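Local coordinates for protein putative hydrolase (PDB 4X00) that is probably a serine hydrolase of the alpha/beta hydrolase fold, thought to act as an aryl esterase, though its natural substrate is not established, at residues Thr66-Leu69 with Gly73-Gly76; Ser82-Thr85 with Arg89-Asp92; Asp93-Ile98 with Ser119-Ala124. One frame throughout, in Å; residues are numbered along the deposited sequence.

Overall arrangement
The three contacts follow one another along the chain without overlapping, all within the alpha/beta hydrolase fold. Contact 1 ties 66-69, on strand 63-67, to the following loop; contact 2 comes next, where helix 82-85 meets the start of helix 87-100; contact 3 takes the next part of that helix to helix 113-125. Contacts 2 and 3 share helix 87-100, their centres about 10 Å apart, whereas the centre of contact 1 is about 14 Å from that of contact 2 and 15 Å from that of contact 3. L69 packs on W90, Y67 on L94 and I97, and A91 on N120 and Y121, linking contact 1 to both helices, with L69 and W90 near the probable nucleophile elbow.

Contact 1 of 3, residues Thr66-Leu69 with Gly73-Gly76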
ATOM      1  N   THR A  66      -9.624  -5.423   2.900  1.00  8.10           N
ATOM      2  CA  THR A  66      -8.187  -5.398   3.101  1.00  8.40           C
ATOM      3  C   THR A  66      -7.628  -6.779   2.737  1.00  8.61           C
ATOM      4  O   THR A  66      -8.376  -7.751   2.642  1.00  9.38           O
ATOM      5  CB  THR A  66      -7.808  -5.061   4.563  1.00  8.73           C
ATOM      6  OG1 THR A  66      -8.473  -5.962   5.459  1.00  9.07           O
ATOM      7  CG2 THR A  66      -8.181  -3.639   4.945  1.00  9.53           C
ATOM      8  N   TYR A  67      -6.316  -6.868   2.554  1.00  7.59           N
ATOM      9  CA  TYR A  67      -5.677  -8.164   2.390  1.00  7.00           C
ATOM     10  C   TYR A  67      -4.211  -8.046   2.732  1.00  7.22           C
ATOM     11  O   TYR A  67      -3.648  -6.940   2.805  1.00  8.22           O
ATOM     12  CB  TYR A  67      -5.843  -8.706   0.962  1.00  8.41           C
ATOM     13  CG  TYR A  67      -5.133  -7.976  -0.149  1.00  8.09           C
ATOM     14  CD1 TYR A  67      -5.654  -6.791  -0.664  1.00  8.20           C
ATOM     15  CD2 TYR A  67      -3.972  -8.491  -0.722  1.00  8.11           C
ATOM     16  CE1 TYR A  67      -5.045  -6.140  -1.727  1.00  8.96           C
ATOM     17  CE2 TYR A  67      -3.347  -7.868  -1.783  1.00  7.93           C
ATOM     18  CZ  TYR A  67      -3.910  -6.686  -2.309  1.00  8.51           C
ATOM     19  OH  TYR A  67      -3.306  -6.054  -3.366  1.00  9.73           O
ATOM     20  N   ASP A  68      -3.566  -9.192   2.959  1.00  7.23           N
ATOM     21  CA  ASP A  68      -2.129  -9.221   3.173  1.00  7.71           C
ATOM     22  C   ASP A  68      -1.443  -9.452   1.828  1.00  7.53           C
ATOM     23  O   ASP A  68      -1.797 -10.373   1.067  1.00  8.98           O
ATOM     24  CB  ASP A  68      -1.722 -10.333   4.146  1.00  8.20           C
ATOM     25  CG  ASP A  68      -2.288 -10.145   5.543  1.00  8.62           C
ATOM     26  OD1 ASP A  68      -2.699  -9.018   5.908  1.00  8.50           O
ATOM     27  OD2 ASP A  68      -2.350 -11.147   6.281  1.00  9.00           O
ATOM     28  N   LEU A  69      -0.476  -8.605   1.499  1.00  8.26           N
ATOM     29  CA  LEU A  69       0.357  -8.824   0.296  1.00  9.00           C
ATOM     30  C   LEU A  69       1.063 -10.172   0.342  1.00  8.86           C
ATOM     31  O   LEU A  69       1.356 -10.711   1.430  1.00  8.47           O
ATOM     32  CB  LEU A  69       1.434  -7.738   0.173  1.00  9.41           C
ATOM     33  CG  LEU A  69       0.950  -6.299  -0.059  1.00  8.92           C
ATOM     34  CD1 LEU A  69       2.173  -5.375  -0.012  1.00  9.61           C
ATOM     35  CD2 LEU A  69       0.210  -6.209  -1.387  1.00  9.12           C
ATOM     36  N   GLY A  73       2.140 -10.958   6.418  1.00  7.85           N
ATOM     37  CA  GLY A  73       0.991 -11.311   7.236  1.00  8.86           C
ATOM     38  C   GLY A  73       0.699 -12.800   7.220  1.00  8.35           C
ATOM     39  O   GLY A  73       1.605 -13.622   7.477  1.00  9.13           O
ATOM     40  N   LEU A  74      -0.535 -13.165   6.855  1.00  8.63           N
ATOM     41  CA  LEU A  74      -0.944 -14.573   6.757  1.00  8.80           C
ATOM     42  C   LEU A  74      -1.177 -15.000   5.316  1.00  8.27           C
ATOM     43  O   LEU A  74      -1.741 -16.083   5.074  1.00 10.11           O
ATOM     44  CB  LEU A  74      -2.184 -14.833   7.630  1.00 10.54           C
ATOM     45  CG  LEU A  74      -1.976 -14.523   9.124  1.00 11.92           C
ATOM     46  CD1 LEU A  74      -3.256 -14.889   9.927  1.00 13.35           C
ATOM     47  CD2 LEU A  74      -0.715 -15.182   9.696  1.00 12.38           C
ATOM     48  N   SER A  75      -0.698 -14.210   4.360  1.00  8.64           N
ATOM     49  CA  SER A  75      -0.733 -14.639   2.972  1.00  8.94           C
ATOM     50  C   SER A  75       0.407 -15.612   2.663  1.00  9.34           C
ATOM     51  O   SER A  75       1.365 -15.762   3.443  1.00 10.13           O
ATOM     52  CB  SER A  75      -0.687 -13.451   2.027  1.00  9.09           C
ATOM     53  OG  SER A  75      -1.961 -12.816   2.020  1.00  8.49           O
ATOM     54  N   GLY A  76       0.312 -16.285   1.519  1.00  9.61           N
ATOM     55  CA  GLY A  76       1.369 -17.199   1.112  1.00  9.79           C
ATOM     56  C   GLY A  76       2.701 -16.487   0.921  1.00 10.22           C
ATOM     57  O   GLY A  76       2.770 -15.285   0.568  1.00 10.36           O
TER
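D68 meets the loop G73-G76 with both its side chain and its backbone carbonyl. OD2 takes the backbone N-H of L74 in an almost straight bond (N to OD2 2.8 Å, 178° at the hydrogen), received on the anti side of the carboxylate and 31° out of its plane. The carbonyl O of D68 is gripped by OG of S75 at 2.6 Å, the hydroxyl standing above the carbonyl plane. CB of S75 lies 3.5 Å from O of L69, while CA of G73, a residue with positive phi, lies the same distance from OD2 of D68. With CG of D68 anti to its carbonyl carbon (chi1 -63°), the carboxylate reaches the loop at L74. Further out, R47 forms a salt bridge with the same OD2, which should favour the ionised carboxylate, and OG of S75 has a second partner in the backbone N of A25. The turn thus follows strand 63-67 and is laced to its antiparallel neighbour 23-30 through A25, and L69 rests on I40 of strand 36-40 and on W90 of helix 87-100.

Contact 2 of 3, residues Ser82-Thr85 with Arg89-Asp92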
ATOM      1  N   SER A  82      11.936 -14.967  -7.779  1.00 13.42           N
ATOM      2  CA  SER A  82      11.227 -14.584  -8.998  1.00 13.36           C
ATOM      3  C   SER A  82       9.696 -14.523  -8.818  1.00 13.51           C
ATOM      4  O   SER A  82       8.987 -13.976  -9.662  1.00 14.87           O
ATOM      5  CB  SER A  82      11.609 -15.536 -10.125  1.00 14.17           C
ATOM      6  OG  SER A  82      11.223 -16.863  -9.809  1.00 14.47           O
ATOM      7  N   SER A  83       9.182 -15.026  -7.700  1.00 12.93           N
ATOM      8  CA  SER A  83       7.777 -14.832  -7.370  1.00 13.11           C
ATOM      9  C   SER A  83       7.486 -13.420  -6.852  1.00 12.31           C
ATOM     10  O   SER A  83       6.324 -13.047  -6.716  1.00 12.45           O
ATOM     11  CB  SER A  83       7.346 -15.864  -6.325  1.00 14.55           C
ATOM     12  OG  SER A  83       7.309 -17.156  -6.900  1.00 15.83           O
ATOM     13  N   TYR A  84       8.531 -12.631  -6.602  1.00 10.97           N
ATOM     14  CA  TYR A  84       8.376 -11.263  -6.102  1.00 10.99           C
ATOM     15  C   TYR A  84       8.973 -10.202  -7.042  1.00 11.59           C
ATOM     16  O   TYR A  84       8.531  -9.054  -7.037  1.00 12.47           O
ATOM     17  CB  TYR A  84       9.045 -11.143  -4.737  1.00 10.98           C
ATOM     18  CG  TYR A  84       8.537 -12.104  -3.698  1.00 10.06           C
ATOM     19  CD1 TYR A  84       7.338 -11.887  -3.016  1.00  9.85           C
ATOM     20  CD2 TYR A  84       9.275 -13.237  -3.394  1.00  9.83           C
ATOM     21  CE1 TYR A  84       6.891 -12.775  -2.075  1.00  9.03           C
ATOM     22  CE2 TYR A  84       8.840 -14.129  -2.458  1.00 10.26           C
ATOM     23  CZ  TYR A  84       7.661 -13.895  -1.784  1.00 10.14           C
ATOM     24  OH  TYR A  84       7.211 -14.763  -0.816  1.00 11.16           O
ATOM     25  N   THR A  85      10.019 -10.542  -7.791  1.00 12.47           N
ATOM     26  CA  THR A  85      10.697  -9.518  -8.581  1.00 13.20           C
ATOM     27  C   THR A  85       9.863  -9.111  -9.785  1.00 14.85           C
ATOM     28  O   THR A  85      10.044  -8.016 -10.312  1.00 14.86           O
ATOM     29  CB  THR A  85      12.090  -9.979  -9.047  1.00 13.55           C
ATOM     30  OG1 THR A  85      11.980 -11.251  -9.710  1.00 14.26           O
ATOM     31  CG2 THR A  85      13.034 -10.114  -7.848  1.00 13.96           C
ATOM     32  N   ARG A  89       3.185 -10.066 -10.753  1.00 14.58           N
ATOM     33  CA  ARG A  89       2.594 -11.042  -9.834  1.00 14.37           C
ATOM     34  C   ARG A  89       1.762 -10.342  -8.769  1.00 12.74           C
ATOM     35  O   ARG A  89       0.688 -10.824  -8.382  1.00 12.75           O
ATOM     36  CB  ARG A  89       3.647 -11.889  -9.111  1.00 16.06           C
ATOM     37  CG  ARG A  89       4.486 -12.754  -9.943  1.00 18.95           C
ATOM     38  CD  ARG A  89       3.666 -13.888 -10.496  1.00 22.09           C
ATOM     39  NE  ARG A  89       4.550 -14.601 -11.373  1.00 25.20           N
ATOM     40  CZ  ARG A  89       5.275 -15.659 -11.024  1.00 27.23           C
ATOM     41  NH1 ARG A  89       5.161 -16.209  -9.815  1.00 26.82           N
ATOM     42  NH2 ARG A  89       6.078 -16.198 -11.919  1.00 30.30           N
ATOM     43  N   TRP A  90       2.261  -9.208  -8.289  1.00 12.57           N
ATOM     44  CA  TRP A  90       1.544  -8.479  -7.247  1.00 11.86           C
ATOM     45  C   TRP A  90       0.291  -7.820  -7.832  1.00 11.58           C
ATOM     46  O   TRP A  90      -0.743  -7.732  -7.173  1.00 11.91           O
ATOM     47  CB  TRP A  90       2.424  -7.401  -6.620  1.00 12.06           C
ATOM     48  CG  TRP A  90       3.793  -7.845  -6.111  1.00 11.08           C
ATOM     49  CD1 TRP A  90       4.844  -8.283  -6.852  1.00 11.83           C
ATOM     50  CD2 TRP A  90       4.250  -7.817  -4.755  1.00 10.95           C
ATOM     51  NE1 TRP A  90       5.927  -8.542  -6.047  1.00 10.86           N
ATOM     52  CE2 TRP A  90       5.587  -8.263  -4.751  1.00 10.93           C
ATOM     53  CE3 TRP A  90       3.656  -7.456  -3.542  1.00 11.54           C
ATOM     54  CZ2 TRP A  90       6.336  -8.368  -3.573  1.00 11.54           C
ATOM     55  CZ3 TRP A  90       4.397  -7.550  -2.385  1.00 11.18           C
ATOM     56  CH2 TRP A  90       5.723  -7.985  -2.403  1.00 11.34           C
ATOM     57  N   ALA A  91       0.409  -7.300  -9.047  1.00 11.87           N
ATOM     58  CA  ALA A  91      -0.758  -6.780  -9.731  1.00 12.14           C
ATOM     59  C   ALA A  91      -1.809  -7.856  -9.945  1.00 11.74           C
ATOM     60  O   ALA A  91      -3.016  -7.579  -9.826  1.00 12.30           O
ATOM     61  CB  ALA A  91      -0.365  -6.144 -11.073  1.00 13.17           C
ATOM     62  N   ASP A  92      -1.370  -9.072 -10.280  1.00 11.91           N
ATOM     63  CA  ASP A  92      -2.321 -10.175 -10.457  1.00 12.34           C
ATOM     64  C   ASP A  92      -2.983 -10.584  -9.146  1.00 11.47           C
ATOM     65  O   ASP A  92      -4.143 -11.007  -9.158  1.00 13.09           O
ATOM     66  CB  ASP A  92      -1.644 -11.392 -11.092  1.00 13.88           C
ATOM     67  CG  ASP A  92      -1.268 -11.175 -12.551  1.00 16.41           C
ATOM     68  OD1 ASP A  92      -1.706 -10.192 -13.200  1.00 17.41           O
ATOM     69  OD2 ASP A  92      -0.529 -12.027 -13.069  1.00 18.95           O
TER
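W90 reaches from helix 87-100 to helix 82-85 with its indole. From CB the side chain runs to CG, and CG anti to the carbonyl carbon (chi1 -52°) brings the end of the ring to Y84. CD1 passes 3.8 Å from O of Y84, and its neighbour NE1 gives its hydrogen to that oxygen at 2.8 Å. The bond is nearly straight (165°) and lies close to the indole plane, which puts Y84 O at the ring edge. The donor is tilted 18° from the carbonyl plane. CE2, like CD1, flanks the oxygen at 3.8 Å; then CZ2 packs against CD1 of Y84 at 3.7 Å and against its CB at 4.0 Å, meeting the phenol at its edge near the ring plane. The OH of Y84 bonds elsewhere, to O of P78. Alongside, R89 lays CG 3.7 Å from O of S83; O of S82 stands over one face of the guanidinium, offset toward its rim, while NH1 forms a salt bridge with D20. One directed bond satisfies the buried N-H and, with the surrounding side chains, holds the indole's rotation. The arginine's charge is paired outside the contact, and it meets the serines without hydrogen bonds.

Contact 3 of 3, residues Asp93-Ile98 with Ser119-Ala124; sequences DLAAII and SNYLAA
Y121 presents its ring to three side chains of helix 87-100. At the ring edge, near its plane, CB of A95 lies 4.0 Å from CE1. L94 and I98 approach obliquely, one near the root of the tyrosine and one near its end: CD2 of L94 is 3.9 Å from CB and from CG of Y121, and CD1 of I98 is 3.7 Å from CZ. The hydroxyl takes part in the same packing, its OH 3.6 Å from CD1 of I98. Y121 holds CG anti to its backbone N (chi1 173°), which sends the side chain to the other helix, where it crosses L94 at about a right angle; I98 comes to meet it from the opposite direction. The ring also meets that of Y125, planes about 20° apart. No hydrogen bond joins the segments, whose axes come no closer than 10.4 Å, at a signed crossing angle of -76°, so the tyrosine fills much of the distance between backbones. L94 and I98 in turn rest on strand 36-40. This is the layering of an alpha/beta hydrolase, two helices packed beside one another on a face of the central sheet; the second, helix 113-125, follows the probable nucleophile elbow.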
ATOM      1  N   ASP A  93      -2.272 -10.458  -8.023  1.00 11.25           N
ATOM      2  CA  ASP A  93      -2.892 -10.703  -6.724  1.00 11.60           C
ATOM      3  C   ASP A  93      -4.063  -9.735  -6.531  1.00 11.47           C
ATOM      4  O   ASP A  93      -5.155 -10.140  -6.127  1.00 11.95           O
ATOM      5  CB  ASP A  93      -1.906 -10.497  -5.547  1.00 11.65           C
ATOM      6  CG  ASP A  93      -0.751 -11.496  -5.516  1.00 12.46           C
ATOM      7  OD1 ASP A  93      -0.848 -12.557  -6.133  1.00 12.64           O
ATOM      8  OD2 ASP A  93       0.241 -11.198  -4.818  1.00 12.08           O
ATOM      9  N   LEU A  94      -3.813  -8.447  -6.783  1.00 11.20           N
ATOM     10  CA  LEU A  94      -4.846  -7.434  -6.653  1.00 10.93           C
ATOM     11  C   LEU A  94      -6.009  -7.732  -7.619  1.00 11.75           C
ATOM     12  O   LEU A  94      -7.180  -7.677  -7.215  1.00 13.03           O
ATOM     13  CB  LEU A  94      -4.264  -6.057  -6.911  1.00 12.08           C
ATOM     14  CG  LEU A  94      -5.296  -4.929  -6.904  1.00 12.26           C
ATOM     15  CD1 LEU A  94      -6.060  -4.853  -5.565  1.00 12.32           C
ATOM     16  CD2 LEU A  94      -4.571  -3.640  -7.203  1.00 12.80           C
ATOM     17  N   ALA A  95      -5.702  -8.096  -8.866  1.00 11.36           N
ATOM     18  CA  ALA A  95      -6.761  -8.399  -9.820  1.00 12.30           C
ATOM     19  C   ALA A  95      -7.611  -9.576  -9.338  1.00 12.80           C
ATOM     20  O   ALA A  95      -8.827  -9.594  -9.528  1.00 13.52           O
ATOM     21  CB  ALA A  95      -6.176  -8.693 -11.191  1.00 13.11           C
ATOM     22  N   ALA A  96      -6.968 -10.565  -8.715  1.00 13.13           N
ATOM     23  CA  ALA A  96      -7.691 -11.729  -8.240  1.00 14.83           C
ATOM     24  C   ALA A  96      -8.650 -11.353  -7.113  1.00 16.07           C
ATOM     25  O   ALA A  96      -9.771 -11.867  -7.041  1.00 17.08           O
ATOM     26  CB  ALA A  96      -6.715 -12.802  -7.781  1.00 15.19           C
ATOM     27  N   ILE A  97      -8.210 -10.475  -6.220  1.00 15.72           N
ATOM     28  CA  ILE A  97      -9.110  -9.989  -5.173  1.00 16.29           C
ATOM     29  C   ILE A  97     -10.266  -9.167  -5.744  1.00 16.53           C
ATOM     30  O   ILE A  97     -11.404  -9.377  -5.343  1.00 17.21           O
ATOM     31  CB  ILE A  97      -8.313  -9.226  -4.156  1.00 17.10           C
ATOM     32  CG1 ILE A  97      -7.529 -10.300  -3.374  1.00 18.43           C
ATOM     33  CG2 ILE A  97      -9.192  -8.346  -3.233  1.00 18.01           C
ATOM     34  CD1 ILE A  97      -6.480  -9.796  -2.546  1.00 19.49           C
ATOM     35  N   ILE A  98     -10.002  -8.272  -6.700  1.00 15.50           N
ATOM     36  CA  ILE A  98     -11.087  -7.524  -7.348  1.00 16.06           C
ATOM     37  C   ILE A  98     -12.101  -8.484  -7.952  1.00 18.12           C
ATOM     38  O   ILE A  98     -13.312  -8.307  -7.808  1.00 18.91           O
ATOM     39  CB  ILE A  98     -10.531  -6.571  -8.424  1.00 15.30           C
ATOM     40  CG1 ILE A  98      -9.712  -5.472  -7.731  1.00 15.49           C
ATOM     41  CG2 ILE A  98     -11.664  -5.976  -9.273  1.00 16.32           C
ATOM     42  CD1 ILE A  98      -8.901  -4.594  -8.659  1.00 15.92           C
ATOM     43  N   SER A 119       0.327   0.875  -9.538  1.00 10.21           N
ATOM     44  CA  SER A 119       0.875   1.243 -10.853  1.00 10.45           C
ATOM     45  C   SER A 119       0.994   0.024 -11.756  1.00 10.70           C
ATOM     46  O   SER A 119       0.694   0.104 -12.954  1.00 11.02           O
ATOM     47  CB  SER A 119       2.251   1.893 -10.740  1.00 10.50           C
ATOM     48  OG  SER A 119       2.124   3.130 -10.073  1.00 10.96           O
ATOM     49  N   ASN A 120       1.451  -1.095 -11.194  1.00 11.00           N
ATOM     50  CA  ASN A 120       1.597  -2.305 -11.995  1.00 11.62           C
ATOM     51  C   ASN A 120       0.239  -2.871 -12.417  1.00 11.79           C
ATOM     52  O   ASN A 120       0.105  -3.379 -13.539  1.00 12.21           O
ATOM     53  CB  ASN A 120       2.428  -3.337 -11.236  1.00 12.27           C
ATOM     54  CG  ASN A 120       3.896  -3.027 -11.299  1.00 13.00           C
ATOM     55  OD1 ASN A 120       4.384  -2.561 -12.336  1.00 14.96           O
ATOM     56  ND2 ASN A 120       4.634  -3.335 -10.216  1.00 13.50           N
ATOM     57  N   TYR A 121      -0.771  -2.732 -11.558  1.00 11.35           N
ATOM     58  CA  TYR A 121      -2.125  -3.103 -11.928  1.00 11.40           C
ATOM     59  C   TYR A 121      -2.645  -2.228 -13.072  1.00 12.12           C
ATOM     60  O   TYR A 121      -3.184  -2.745 -14.066  1.00 12.62           O
ATOM     61  CB  TYR A 121      -3.052  -3.011 -10.697  1.00 11.82           C
ATOM     62  CG  TYR A 121      -4.498  -3.214 -11.047  1.00 10.88           C
ATOM     63  CD1 TYR A 121      -5.028  -4.501 -11.160  1.00 11.22           C
ATOM     64  CD2 TYR A 121      -5.322  -2.133 -11.338  1.00 11.56           C
ATOM     65  CE1 TYR A 121      -6.362  -4.698 -11.508  1.00 11.42           C
ATOM     66  CE2 TYR A 121      -6.647  -2.321 -11.674  1.00 12.44           C
ATOM     67  CZ  TYR A 121      -7.165  -3.600 -11.787  1.00 12.27           C
ATOM     68  OH  TYR A 121      -8.499  -3.757 -12.135  1.00 13.90           O
ATOM     69  N   LEU A 122      -2.464  -0.912 -12.949  1.00 11.35           N
ATOM     70  CA  LEU A 122      -2.864  -0.002 -14.027  1.00 12.68           C
ATOM     71  C   LEU A 122      -2.140  -0.337 -15.322  1.00 13.86           C
ATOM     72  O   LEU A 122      -2.742  -0.308 -16.399  1.00 14.42           O
ATOM     73  CB  LEU A 122      -2.568   1.436 -13.625  1.00 11.86           C
ATOM     74  CG  LEU A 122      -3.501   1.973 -12.541  1.00 12.54           C
ATOM     75  CD1 LEU A 122      -2.984   3.332 -12.082  1.00 12.76           C
ATOM     76  CD2 LEU A 122      -4.967   2.093 -13.023  1.00 13.81           C
ATOM     77  N   ALA A 123      -0.858  -0.679 -15.242  1.00 13.78           N
ATOM     78  CA  ALA A 123      -0.106  -0.962 -16.473  1.00 14.37           C
ATOM     79  C   ALA A 123      -0.644  -2.202 -17.177  1.00 16.28           C
ATOM     80  O   ALA A 123      -0.771  -2.239 -18.411  1.00 17.79           O
ATOM     81  CB  ALA A 123       1.377  -1.125 -16.154  1.00 14.35           C
ATOM     82  N   ALA A 124      -0.972  -3.223 -16.390  1.00 15.98           N
ATOM     83  CA  ALA A 124      -1.369  -4.505 -16.974  1.00 17.02           C
ATOM     84  C   ALA A 124      -2.853  -4.568 -17.350  1.00 17.75           C
ATOM     85  O   ALA A 124      -3.222  -5.216 -18.344  1.00 19.95           O
ATOM     86  CB  ALA A 124      -1.033  -5.641 -16.001  1.00 18.64           C
TER